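Local coordinates for protein hypothetical hydrolase (Bacteroides thetaiotaomicron, PDB 3TC9) that is of unknown enzymatic function but, joining an immunoglobulin-like domain to a six-bladed beta-propeller, probably serves as an auxiliary nutrient-binding protein, at residues D124-D127 against D131-G134; T220-G225 against F251-T256; H274-P279 against Y352-C357; P343-S348 against L367-R372. All coordinates share one frame; numbering follows the deposited sequence. Where two conformers were deposited one is given.

Contact 1. Residues D124-D127 against D131-G134; sequences DLKD and DDCG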
loop_
_atom_site.group_PDB
_atom_site.type_symbol
_atom_site.label_atom_id
_atom_site.label_comp_id
_atom_site.label_asym_id
_atom_site.label_seq_id
_atom_site.Cartn_x
_atom_site.Cartn_y
_atom_site.Cartn_z
ATOM N N ASP B 124 3.701 -37.254 10.999
ATOM C CA ASP B 124 3.474 -38.131 9.858
ATOM C C ASP B 124 3.718 -37.380 8.549
ATOM O O ASP B 124 3.365 -36.201 8.419
ATOM C CB ASP B 124 2.039 -38.716 9.877
ATOM C CG ASP B 124 1.685 -39.574 11.082
ATOM O OD1 ASP B 124 2.488 -40.481 11.431
ATOM O OD2 ASP B 124 0.579 -39.390 11.631
ATOM N N LEU B 125 4.304 -38.066 7.588
ATOM C CA LEU B 125 4.561 -37.558 6.259
ATOM C C LEU B 125 3.487 -38.126 5.343
ATOM O O LEU B 125 3.554 -39.296 4.949
ATOM C CB LEU B 125 5.986 -37.938 5.794
ATOM C CG LEU B 125 7.143 -37.206 6.492
ATOM C CD1 LEU B 125 8.435 -37.961 6.340
ATOM C CD2 LEU B 125 7.311 -35.795 5.964
ATOM N N LYS B 126 2.448 -37.324 5.070
ATOM C CA LYS B 126 1.321 -37.741 4.232
ATOM C C LYS B 126 0.714 -36.576 3.432
ATOM O O LYS B 126 0.843 -35.407 3.811
ATOM C CB LYS B 126 0.215 -38.405 5.102
ATOM C CG LYS B 126 -0.469 -37.463 6.096
ATOM C CD LYS B 126 -1.692 -38.088 6.721
ATOM C CE LYS B 126 -1.807 -37.709 8.175
ATOM N NZ LYS B 126 -3.065 -38.214 8.777
ATOM N N ASP B 127 0.048 -36.911 2.320
ATOM C CA ASP B 127 -0.733 -35.966 1.524
ATOM C C ASP B 127 -2.119 -35.909 2.194
ATOM O O ASP B 127 -2.522 -36.881 2.842
ATOM C CB ASP B 127 -0.790 -36.406 0.044
ATOM C CG ASP B 127 0.509 -36.227 -0.738
ATOM O OD1 ASP B 127 1.428 -35.562 -0.221
ATOM O OD2 ASP B 127 0.574 -36.691 -1.899
ATOM N N ASP B 131 -6.379 -29.390 7.110
ATOM C CA ASP B 131 -6.618 -29.813 8.490
ATOM C C ASP B 131 -5.972 -31.190 8.853
ATOM O O ASP B 131 -5.929 -31.510 10.043
ATOM C CB ASP B 131 -8.136 -29.869 8.764
ATOM C CG ASP B 131 -8.887 -30.907 7.930
ATOM O OD1 ASP B 131 -9.268 -30.588 6.783
ATOM O OD2 ASP B 131 -9.089 -32.038 8.427
ATOM N N ASP B 132 -5.517 -32.009 7.871
ATOM C CA ASP B 132 -4.973 -33.341 8.160
ATOM C C ASP B 132 -3.933 -33.750 7.090
ATOM O O ASP B 132 -4.123 -34.693 6.323
ATOM C CB ASP B 132 -6.128 -34.365 8.267
ATOM C CG ASP B 132 -5.735 -35.794 8.646
ATOM O OD1 ASP B 132 -4.973 -35.967 9.635
ATOM O OD2 ASP B 132 -6.204 -36.740 7.965
ATOM N N CYS B 133 -2.811 -33.038 7.071
ATOM C CA CYS B 133 -1.727 -33.277 6.113
ATOM C C CYS B 133 -0.416 -33.680 6.834
ATOM O O CYS B 133 0.653 -33.667 6.220
ATOM C CB CYS B 133 -1.529 -32.055 5.211
ATOM S SG CYS B 133 -1.231 -30.506 6.100
ATOM N N GLY B 134 -0.528 -34.071 8.105
ATOM C CA GLY B 134 0.605 -34.466 8.933
ATOM C C GLY B 134 1.532 -33.297 9.226
ATOM O O GLY B 134 1.068 -32.203 9.543
HETATM O O HOH W 1 3.055 -34.217 5.625
#
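Lys126 reaches over Gly134 to form a salt bridge with Asp132, tying together the two loops that flank the short strand 128-129 at the edge of a beta-propeller blade. Lys126 NZ lies 3.1 Å from Asp132 OD1 and approaches from above the carboxylate, 39° out of its plane. The other oxygen, Asp132 OD2, is farther from Lys126 NZ at 3.6 Å, so the grip is lopsided. The two side chains cross at about a right angle. Lysine suits the place because its methylenes do work on the way: CG is set between the backbone N and the carbonyl carbon (chi1 66°), which brings the chain across the second loop, and Lys126 CE packs 3.9 Å from Gly134 N.

Beneath the lysine the backbones come close. Gly134 has the positive phi that glycine tolerates easily, and a CB here would run into Asp124 O; instead its CA makes a C-H...O contact with Asp124 O at 3.3 Å. A water accepts from Lys126 N and lies near Cys133 O, helping to join the loops. Lys126 O and Cys133 O, both acceptors, are only 3.0 Å apart, a proximity probably eased by Arg162, which hydrogen-bonds Lys126 O.

Farther out, Arg162 also forms a salt bridge with Asp127, whose OD1 takes a hydrogen bond from Thr173, while Tyr117 holds Asp124. Cys133 turns its side chain onto Val171 of strand 170-175, its SG set between the backbone N and the carbonyl carbon (chi1 55°).

Contact 2. Residues T220-G225 against F251-T256; sequences TELTKG and FRYDFT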
loop_
_atom_site.group_PDB
_atom_site.type_symbol
_atom_site.label_atom_id
_atom_site.label_comp_id
_atom_site.label_asym_id
_atom_site.label_seq_id
_atom_site.Cartn_x
_atom_site.Cartn_y
_atom_site.Cartn_z
ATOM N N THR B 220 13.475 -33.564 -16.148
ATOM C CA THR B 220 14.503 -33.531 -17.187
ATOM C C THR B 220 15.675 -32.750 -16.612
ATOM O O THR B 220 15.476 -31.808 -15.851
ATOM C CB THR B 220 13.968 -32.937 -18.511
ATOM O OG1 THR B 220 12.726 -33.549 -18.846
ATOM C CG2 THR B 220 14.942 -33.106 -19.682
ATOM N N GLU B 221 16.888 -33.167 -16.945
ATOM C CA GLU B 221 18.121 -32.524 -16.519
ATOM C C GLU B 221 18.320 -31.269 -17.378
ATOM O O GLU B 221 18.020 -31.301 -18.572
ATOM C CB GLU B 221 19.264 -33.544 -16.674
ATOM C CG GLU B 221 20.686 -33.022 -16.640
ATOM C CD GLU B 221 21.660 -33.951 -17.340
ATOM O OE1 GLU B 221 21.652 -35.171 -17.042
ATOM O OE2 GLU B 221 22.407 -33.461 -18.219
ATOM N N LEU B 222 18.775 -30.157 -16.765
ATOM C CA LEU B 222 19.029 -28.897 -17.473
ATOM C C LEU B 222 20.546 -28.660 -17.595
ATOM O O LEU B 222 21.036 -28.350 -18.684
ATOM C CB LEU B 222 18.321 -27.723 -16.765
ATOM C CG LEU B 222 18.379 -26.362 -17.438
ATOM C CD1 LEU B 222 17.479 -26.297 -18.664
ATOM C CD2 LEU B 222 17.991 -25.298 -16.471
ATOM N N THR B 223 21.269 -28.809 -16.470
ATOM C CA THR B 223 22.731 -28.683 -16.359
ATOM C C THR B 223 23.235 -29.764 -15.378
ATOM O O THR B 223 22.462 -30.286 -14.569
ATOM C CB THR B 223 23.199 -27.237 -15.929
ATOM O OG1 THR B 223 22.742 -26.921 -14.612
ATOM C CG2 THR B 223 22.767 -26.146 -16.885
ATOM N N LYS B 224 24.529 -30.085 -15.476
ATOM C CA LYS B 224 25.276 -31.003 -14.620
ATOM C C LYS B 224 26.274 -30.181 -13.804
ATOM O O LYS B 224 26.774 -29.162 -14.306
ATOM C CB LYS B 224 26.020 -32.062 -15.469
ATOM C CG LYS B 224 25.121 -33.126 -16.081
ATOM C CD LYS B 224 25.875 -34.040 -17.044
ATOM C CE LYS B 224 25.728 -33.602 -18.484
ATOM N NZ LYS B 224 26.395 -34.538 -19.427
ATOM N N GLY B 225 26.563 -30.612 -12.579
ATOM C CA GLY B 225 27.528 -29.906 -11.747
ATOM C C GLY B 225 27.483 -30.268 -10.281
ATOM O O GLY B 225 26.416 -30.564 -9.733
ATOM N N PHE B 251 27.779 -19.068 -12.127
ATOM C CA PHE B 251 27.636 -19.483 -13.523
ATOM C C PHE B 251 26.389 -18.875 -14.123
ATOM O O PHE B 251 25.400 -18.690 -13.425
ATOM C CB PHE B 251 27.583 -21.010 -13.644
ATOM C CG PHE B 251 28.855 -21.695 -13.222
ATOM C CD1 PHE B 251 29.922 -21.828 -14.112
ATOM C CD2 PHE B 251 28.986 -22.225 -11.938
ATOM C CE1 PHE B 251 31.103 -22.450 -13.723
ATOM C CE2 PHE B 251 30.169 -22.856 -11.546
ATOM C CZ PHE B 251 31.213 -22.981 -12.451
ATOM N N ARG B 252 26.436 -18.570 -15.418
ATOM C CA ARG B 252 25.302 -18.012 -16.147
ATOM C C ARG B 252 24.877 -18.994 -17.228
ATOM O O ARG B 252 25.707 -19.403 -18.025
ATOM C CB ARG B 252 25.683 -16.661 -16.745
ATOM C CG ARG B 252 24.549 -15.938 -17.409
ATOM C CD ARG B 252 25.143 -14.851 -18.277
ATOM N NE ARG B 252 24.113 -13.946 -18.787
ATOM C CZ ARG B 252 23.445 -14.158 -19.910
ATOM N NH1 ARG B 252 23.692 -15.232 -20.643
ATOM N NH2 ARG B 252 22.522 -13.290 -20.312
ATOM N N TYR B 253 23.606 -19.371 -17.262
ATOM C CA TYR B 253 23.125 -20.301 -18.269
ATOM C C TYR B 253 22.081 -19.628 -19.156
ATOM O O TYR B 253 21.100 -19.086 -18.661
ATOM C CB TYR B 253 22.568 -21.573 -17.610
ATOM C CG TYR B 253 21.891 -22.526 -18.572
ATOM C CD1 TYR B 253 22.631 -23.436 -19.317
ATOM C CD2 TYR B 253 20.507 -22.530 -18.722
ATOM C CE1 TYR B 253 22.010 -24.335 -20.186
ATOM C CE2 TYR B 253 19.878 -23.402 -19.609
ATOM C CZ TYR B 253 20.632 -24.308 -20.335
ATOM O OH TYR B 253 20.014 -25.183 -21.200
ATOM N N ASP B 254 22.299 -19.674 -20.468
ATOM C CA ASP B 254 21.367 -19.109 -21.442
ATOM C C ASP B 254 20.496 -20.235 -21.986
ATOM O O ASP B 254 21.017 -21.191 -22.553
ATOM C CB ASP B 254 22.116 -18.377 -22.564
ATOM C CG ASP B 254 21.219 -17.584 -23.497
ATOM O OD1 ASP B 254 20.374 -18.201 -24.176
ATOM O OD2 ASP B 254 21.375 -16.349 -23.562
ATOM N N PHE B 255 19.180 -20.133 -21.767
ATOM C CA PHE B 255 18.205 -21.143 -22.164
ATOM C C PHE B 255 18.102 -21.335 -23.686
ATOM O O PHE B 255 17.854 -22.457 -24.131
ATOM C CB PHE B 255 16.827 -20.795 -21.597
ATOM C CG PHE B 255 16.664 -21.115 -20.129
ATOM C CD1 PHE B 255 16.198 -22.361 -19.721
ATOM C CD2 PHE B 255 16.960 -20.164 -19.153
ATOM C CE1 PHE B 255 16.040 -22.654 -18.362
ATOM C CE2 PHE B 255 16.793 -20.451 -17.792
ATOM C CZ PHE B 255 16.336 -21.693 -17.405
ATOM N N THR B 256 18.288 -20.258 -24.471
ATOM C CA THR B 256 18.173 -20.325 -25.923
ATOM C C THR B 256 19.418 -20.984 -26.544
ATOM O O THR B 256 19.254 -21.880 -27.370
ATOM C CB THR B 256 17.841 -18.945 -26.553
ATOM O OG1 THR B 256 18.935 -18.041 -26.403
ATOM C CG2 THR B 256 16.555 -18.324 -25.985
#
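Thr223 lays its methyl over one face of the Tyr253 ring, with CG2 4.0 Å from the ring centroid and 27° off the normal, a CH-pi contact. Beside it Leu222 forks between two rings: CD1 lies 3.9 Å from Tyr253 CE2, and CD2 lies 3.8 Å from Phe255 CE1. Two successive residues of one strand can both turn toward the same neighbour because the backbone at Leu222 departs from the extended form (psi -49°). The aromatic pair is itself ordered, since Tyr253 CE2 sits 3.8 Å above the plane of Phe255, toward the rim, and Phe255 CD1 lies in the plane of Tyr253 at its edge. With CG anti to the backbone N (chi1 173°), the tyrosine reaches across to strand 219-224, an outer strand of the preceding blade. Replacing Tyr253 by an alanine would probably open a gap between the blades and deprive both the Thr223 methyl and Leu222 CD1 of their aromatic partner.

Threonine suits its position: OG1 is hydrogen-bonded to Asn206 and Asn207, so the polar atom is satisfied within its own blade. What joins the segments is therefore van der Waals and CH-pi contact rather than directed polar bonds.

Contact 3. Residues H274-P279 against Y352-C357; sequences HIQFHP and YDFYFC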
loop_
_atom_site.group_PDB
_atom_site.type_symbol
_atom_site.label_atom_id
_atom_site.label_comp_id
_atom_site.label_asym_id
_atom_site.label_seq_id
_atom_site.Cartn_x
_atom_site.Cartn_y
_atom_site.Cartn_z
ATOM N N HIS B 274 23.148 -18.592 -2.137
ATOM C CA HIS B 274 22.085 -18.522 -3.121
ATOM C C HIS B 274 22.013 -17.068 -3.630
ATOM O O HIS B 274 22.599 -16.157 -3.029
ATOM C CB HIS B 274 20.734 -19.077 -2.614
ATOM C CG HIS B 274 20.202 -18.426 -1.382
ATOM N ND1 HIS B 274 19.472 -17.256 -1.446
ATOM C CD2 HIS B 274 20.283 -18.822 -0.094
ATOM C CE1 HIS B 274 19.143 -16.971 -0.199
ATOM N NE2 HIS B 274 19.619 -17.877 0.650
ATOM N N ILE B 275 21.370 -16.888 -4.795
ATOM C CA ILE B 275 21.202 -15.623 -5.516
ATOM C C ILE B 275 19.695 -15.340 -5.552
ATOM O O ILE B 275 18.909 -16.227 -5.885
ATOM C CB ILE B 275 21.818 -15.702 -6.954
ATOM C CG1 ILE B 275 23.319 -16.099 -6.921
ATOM C CG2 ILE B 275 21.575 -14.386 -7.752
ATOM C CD1 ILE B 275 23.886 -16.688 -8.246
ATOM N N GLN B 276 19.300 -14.142 -5.158
ATOM C CA GLN B 276 17.923 -13.711 -5.142
ATOM C C GLN B 276 17.839 -12.335 -5.749
ATOM O O GLN B 276 18.411 -11.386 -5.207
ATOM C CB GLN B 276 17.364 -13.729 -3.725
ATOM C CG GLN B 276 17.266 -15.132 -3.158
ATOM C CD GLN B 276 16.257 -15.234 -2.081
ATOM O OE1 GLN B 276 16.585 -15.459 -0.915
ATOM N NE2 GLN B 276 15.010 -15.082 -2.458
ATOM N N PHE B 277 17.123 -12.235 -6.879
ATOM C CA PHE B 277 16.939 -10.988 -7.605
ATOM C C PHE B 277 15.849 -10.133 -7.028
ATOM O O PHE B 277 14.759 -10.633 -6.717
ATOM C CB PHE B 277 16.584 -11.251 -9.080
ATOM C CG PHE B 277 17.754 -11.514 -9.980
ATOM C CD1 PHE B 277 18.563 -10.471 -10.420
ATOM C CD2 PHE B 277 18.033 -12.800 -10.422
ATOM C CE1 PHE B 277 19.652 -10.721 -11.257
ATOM C CE2 PHE B 277 19.124 -13.052 -11.256
ATOM C CZ PHE B 277 19.925 -12.013 -11.666
ATOM N N HIS B 278 16.102 -8.812 -7.018
ATOM C CA HIS B 278 15.114 -7.804 -6.671
ATOM C C HIS B 278 14.028 -7.846 -7.782
ATOM O O HIS B 278 14.393 -8.103 -8.939
ATOM C CB HIS B 278 15.826 -6.443 -6.584
ATOM C CG HIS B 278 14.942 -5.294 -6.243
ATOM N ND1 HIS B 278 14.206 -4.636 -7.206
ATOM C CD2 HIS B 278 14.737 -4.695 -5.048
ATOM C CE1 HIS B 278 13.544 -3.695 -6.560
ATOM N NE2 HIS B 278 13.844 -3.686 -5.261
ATOM N N PRO B 279 12.718 -7.599 -7.473
ATOM C CA PRO B 279 11.658 -7.672 -8.517
ATOM C C PRO B 279 11.893 -6.859 -9.811
ATOM O O PRO B 279 11.381 -7.254 -10.874
ATOM C CB PRO B 279 10.422 -7.152 -7.790
ATOM C CG PRO B 279 10.682 -7.451 -6.355
ATOM C CD PRO B 279 12.135 -7.314 -6.141
ATOM N N TYR B 352 11.325 -1.765 -1.931
ATOM C CA TYR B 352 11.215 -3.007 -1.185
ATOM C C TYR B 352 12.224 -3.137 -0.083
ATOM O O TYR B 352 13.315 -2.616 -0.191
ATOM C CB TYR B 352 11.387 -4.228 -2.117
ATOM C CG TYR B 352 10.395 -4.305 -3.251
ATOM C CD1 TYR B 352 10.548 -3.524 -4.398
ATOM C CD2 TYR B 352 9.331 -5.197 -3.208
ATOM C CE1 TYR B 352 9.650 -3.607 -5.456
ATOM C CE2 TYR B 352 8.410 -5.273 -4.251
ATOM C CZ TYR B 352 8.573 -4.478 -5.374
ATOM O OH TYR B 352 7.673 -4.572 -6.407
ATOM N N ASP B 353 11.850 -3.890 0.949
ATOM C CA ASP B 353 12.692 -4.376 2.032
ATOM C C ASP B 353 12.950 -5.868 1.743
ATOM O O ASP B 353 12.162 -6.537 1.049
ATOM C CB ASP B 353 11.996 -4.213 3.390
ATOM C CG ASP B 353 11.968 -2.827 3.978
ATOM O OD1 ASP B 353 13.010 -2.162 3.962
ATOM O OD2 ASP B 353 10.943 -2.461 4.563
ATOM N N PHE B 354 14.014 -6.395 2.304
ATOM C CA PHE B 354 14.344 -7.800 2.120
ATOM C C PHE B 354 14.282 -8.520 3.475
ATOM O O PHE B 354 15.092 -8.243 4.362
ATOM C CB PHE B 354 15.713 -7.923 1.446
ATOM C CG PHE B 354 16.165 -9.335 1.162
ATOM C CD1 PHE B 354 15.624 -10.056 0.099
ATOM C CD2 PHE B 354 17.179 -9.920 1.908
ATOM C CE1 PHE B 354 16.100 -11.331 -0.222
ATOM C CE2 PHE B 354 17.635 -11.209 1.608
ATOM C CZ PHE B 354 17.099 -11.903 0.538
ATOM N N TYR B 355 13.251 -9.373 3.644
ATOM C CA TYR B 355 12.958 -10.183 4.826
ATOM C C TYR B 355 13.575 -11.550 4.659
ATOM O O TYR B 355 13.313 -12.199 3.662
ATOM C CB TYR B 355 11.446 -10.340 5.001
ATOM C CG TYR B 355 10.740 -9.118 5.543
ATOM C CD1 TYR B 355 10.632 -7.958 4.782
ATOM C CD2 TYR B 355 10.094 -9.151 6.779
ATOM C CE1 TYR B 355 9.920 -6.852 5.240
ATOM C CE2 TYR B 355 9.375 -8.051 7.244
ATOM C CZ TYR B 355 9.299 -6.899 6.472
ATOM O OH TYR B 355 8.627 -5.792 6.915
ATOM N N PHE B 356 14.367 -12.011 5.608
ATOM C CA PHE B 356 14.978 -13.322 5.416
ATOM C C PHE B 356 15.035 -14.122 6.714
ATOM O O PHE B 356 15.047 -13.548 7.809
ATOM C CB PHE B 356 16.394 -13.188 4.802
ATOM C CG PHE B 356 17.397 -12.451 5.643
ATOM C CD1 PHE B 356 17.498 -11.062 5.577
ATOM C CD2 PHE B 356 18.249 -13.138 6.504
ATOM C CE1 PHE B 356 18.451 -10.376 6.341
ATOM C CE2 PHE B 356 19.185 -12.447 7.277
ATOM C CZ PHE B 356 19.279 -11.076 7.186
ATOM N N CYS B 357 15.116 -15.449 6.570
ATOM C CA CYS B 357 15.271 -16.371 7.667
ATOM C C CYS B 357 16.693 -16.390 8.105
ATOM O O CYS B 357 17.579 -16.561 7.286
ATOM C CB CYS B 357 14.816 -17.765 7.265
ATOM S SG CYS B 357 13.047 -17.889 6.954
#
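Tyr352 meets His278 and Pro279 across the junction of two consecutive blades of the beta-propeller, where strand 273-277 runs out into a loop. The closest packing is against the buried histidine: His278 NE2 lies 3.4 Å from Tyr352 CD1, and the ring planes stand at 87° with centroids 5.1 Å apart. The imidazole is probably held in place by hydrogen bonds between ND1 and Ser280 and between NE2 and Asp350. Histidine suits the site by offering a compact ring with two polar anchors.

Deeper along the strands the fit is sparser. Gln276 and Phe354 touch through OE1 and CZ, 3.9 Å apart, the oxygen lying at the ring edge near its plane; OE1 takes its hydrogen bond from Gly337 N.

Toward solvent, exposed Pro279, rigid and flat-sided, covers one face of the Tyr352 ring. Substituting a serine at Tyr352 would probably strip Pro279 of its aromatic support and leave a gap beside His278. The tyrosine gets there with CG anti to its carbonyl carbon (chi1 -59°), which places its ring for a CH-pi contact: Pro279 CG sits 3.9 Å from the Tyr352 ring centroid, 16° off the normal.

Contact 4. Residues P343-S348 against L367-R372; sequences PAYKGS and LTPQGR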
loop_
_atom_site.group_PDB
_atom_site.type_symbol
_atom_site.label_atom_id
_atom_site.label_comp_id
_atom_site.label_asym_id
_atom_site.label_seq_id
_atom_site.Cartn_x
_atom_site.Cartn_y
_atom_site.Cartn_z
ATOM N N PRO B 343 5.263 0.582 1.819
ATOM C CA PRO B 343 4.545 1.818 1.438
ATOM C C PRO B 343 5.268 3.115 1.825
ATOM O O PRO B 343 5.033 4.156 1.193
ATOM C CB PRO B 343 3.225 1.696 2.210
ATOM C CG PRO B 343 3.045 0.225 2.412
ATOM C CD PRO B 343 4.428 -0.265 2.699
ATOM N N ALA B 344 6.177 3.055 2.834
ATOM C CA ALA B 344 6.978 4.208 3.263
ATOM C C ALA B 344 8.035 4.586 2.205
ATOM O O ALA B 344 8.576 5.684 2.268
ATOM C CB ALA B 344 7.651 3.903 4.594
ATOM N N TYR B 345 8.345 3.680 1.257
ATOM C CA TYR B 345 9.365 3.949 0.234
ATOM C C TYR B 345 8.761 4.366 -1.105
ATOM O O TYR B 345 9.486 4.385 -2.103
ATOM C CB TYR B 345 10.257 2.713 -0.016
ATOM C CG TYR B 345 10.971 2.083 1.159
ATOM C CD1 TYR B 345 11.173 2.791 2.345
ATOM C CD2 TYR B 345 11.573 0.839 1.037
ATOM C CE1 TYR B 345 11.837 2.215 3.429
ATOM C CE2 TYR B 345 12.261 0.260 2.099
ATOM C CZ TYR B 345 12.388 0.948 3.301
ATOM O OH TYR B 345 13.077 0.383 4.358
ATOM N N LYS B 346 7.440 4.641 -1.156
ATOM C CA LYS B 346 6.761 5.038 -2.395
ATOM C C LYS B 346 7.503 6.225 -3.067
ATOM O O LYS B 346 7.836 7.204 -2.405
ATOM C CB LYS B 346 5.276 5.367 -2.128
ATOM C CG LYS B 346 4.400 5.555 -3.368
ATOM C CD LYS B 346 4.142 4.314 -4.219
ATOM C CE LYS B 346 3.440 4.684 -5.520
ATOM N NZ LYS B 346 3.525 3.597 -6.535
ATOM N N GLY B 347 7.816 6.058 -4.349
ATOM C CA GLY B 347 8.521 7.060 -5.136
ATOM C C GLY B 347 10.031 6.866 -5.168
ATOM O O GLY B 347 10.708 7.368 -6.074
ATOM N N SER B 348 10.589 6.103 -4.208
ATOM C CA SER B 348 12.037 5.921 -4.195
ATOM C C SER B 348 12.497 4.880 -5.232
ATOM O O SER B 348 11.682 4.142 -5.787
ATOM C CB SER B 348 12.530 5.567 -2.801
ATOM O OG SER B 348 12.109 4.286 -2.396
ATOM N N LEU B 367 16.393 -6.558 5.980
ATOM C CA LEU B 367 17.485 -5.807 5.370
ATOM C C LEU B 367 16.872 -4.718 4.497
ATOM O O LEU B 367 16.216 -5.027 3.479
ATOM C CB LEU B 367 18.415 -6.707 4.539
ATOM C CG LEU B 367 19.461 -6.000 3.644
ATOM C CD1 LEU B 367 20.462 -5.158 4.472
ATOM C CD2 LEU B 367 20.190 -6.994 2.805
ATOM N N THR B 368 17.054 -3.447 4.918
ATOM C CA THR B 368 16.552 -2.296 4.168
ATOM C C THR B 368 17.499 -1.970 3.018
ATOM O O THR B 368 18.680 -2.294 3.091
ATOM C CB THR B 368 16.391 -1.042 5.060
ATOM O OG1 THR B 368 17.677 -0.468 5.268
ATOM C CG2 THR B 368 15.639 -1.309 6.346
ATOM N N PRO B 369 17.028 -1.258 1.985
ATOM C CA PRO B 369 17.916 -0.919 0.856
ATOM C C PRO B 369 19.189 -0.123 1.238
ATOM O O PRO B 369 20.191 -0.190 0.495
ATOM C CB PRO B 369 17.017 -0.079 -0.040
ATOM C CG PRO B 369 15.639 -0.520 0.285
ATOM C CD PRO B 369 15.635 -0.832 1.732
ATOM N N GLN B 370 19.138 0.598 2.407
ATOM C CA GLN B 370 20.231 1.419 2.955
ATOM C C GLN B 370 21.244 0.578 3.779
ATOM O O GLN B 370 22.246 1.114 4.269
ATOM C CB GLN B 370 19.685 2.580 3.820
ATOM C CG GLN B 370 18.864 3.635 3.075
ATOM C CD GLN B 370 19.021 5.029 3.643
ATOM O OE1 GLN B 370 18.554 5.367 4.747
ATOM N NE2 GLN B 370 19.656 5.893 2.868
ATOM N N GLY B 371 20.997 -0.729 3.907
ATOM C CA GLY B 371 21.877 -1.651 4.625
ATOM C C GLY B 371 21.629 -1.877 6.108
ATOM O O GLY B 371 22.495 -2.437 6.786
ATOM N N ARG B 372 20.480 -1.434 6.635
ATOM C CA ARG B 372 20.147 -1.634 8.041
ATOM C C ARG B 372 19.484 -2.999 8.242
ATOM O O ARG B 372 18.603 -3.388 7.457
ATOM C CB ARG B 372 19.228 -0.528 8.542
ATOM C CG ARG B 372 18.930 -0.652 10.006
ATOM C CD ARG B 372 18.163 0.513 10.560
ATOM N NE ARG B 372 19.007 1.685 10.809
ATOM C CZ ARG B 372 19.849 1.819 11.831
ATOM N NH1 ARG B 372 20.049 0.813 12.675
ATOM N NH2 ARG B 372 20.542 2.939 11.982
#
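Tyr345 carries this contact, reaching from a short 3-10 segment to the turn that begins at Thr368 and Pro369. From CB, which already points toward residues 367-372, the first torsion (chi1 -55°) sets CG beside the backbone N and carries the ring toward Pro369. Along the ring, Tyr345 CE2 is first to touch, 3.6 Å from Pro369 CD, with the proline approaching obliquely. Tyr345 CZ follows at 4.0 Å from Pro369 CD. At the tip, Tyr345 OH lies 3.7 Å from both CB and CG2 of Thr368, and its hydrogen bond is to Asp353. Tyrosine thus gives an apolar flank to the proline and a polar end to the aspartate.

The partner is held in shape by its own bonds. Thr368 and Gly371 close a type I turn, and Thr368 OG1 accepts from Arg372 N at 3.3 Å, while the threonine meets Tyr345 OH with CB and CG2. Glycine fits the positive phi of both Gly371 and Gly347.

Lys346 forms a salt bridge with Glu411 of the second subunit, placing this loop at the dimer interface. Within the blade, the contact joins the connection between strands 334-341 and 352-358 to the hairpin turn between strands 363-367 and 372-376.

In the fold
Contacts 3 and 4 form one continuous region, their centres 13 Å apart and their segments alternating along the chain. Phe354 O lies 2.7 Å from Leu367 N, a probable hydrogen bond, and Tyr352 O packs 3.2 Å from Pro369 CG, so the blade junction of contact 3 leads directly into contact 4, whose 343-348 loop meets the second subunit. Contact 2, at another blade junction, comes within about 6 Å of contact 3 between nearest atoms without touching it. Contact 1 lies on the opposite side of the chain's centre from contact 4, with 39 Å between their centres. A bound 1,2-ethanediol, probably from the crystallisation liquor, sits about 4 Å from the His278 side chain in contact 3.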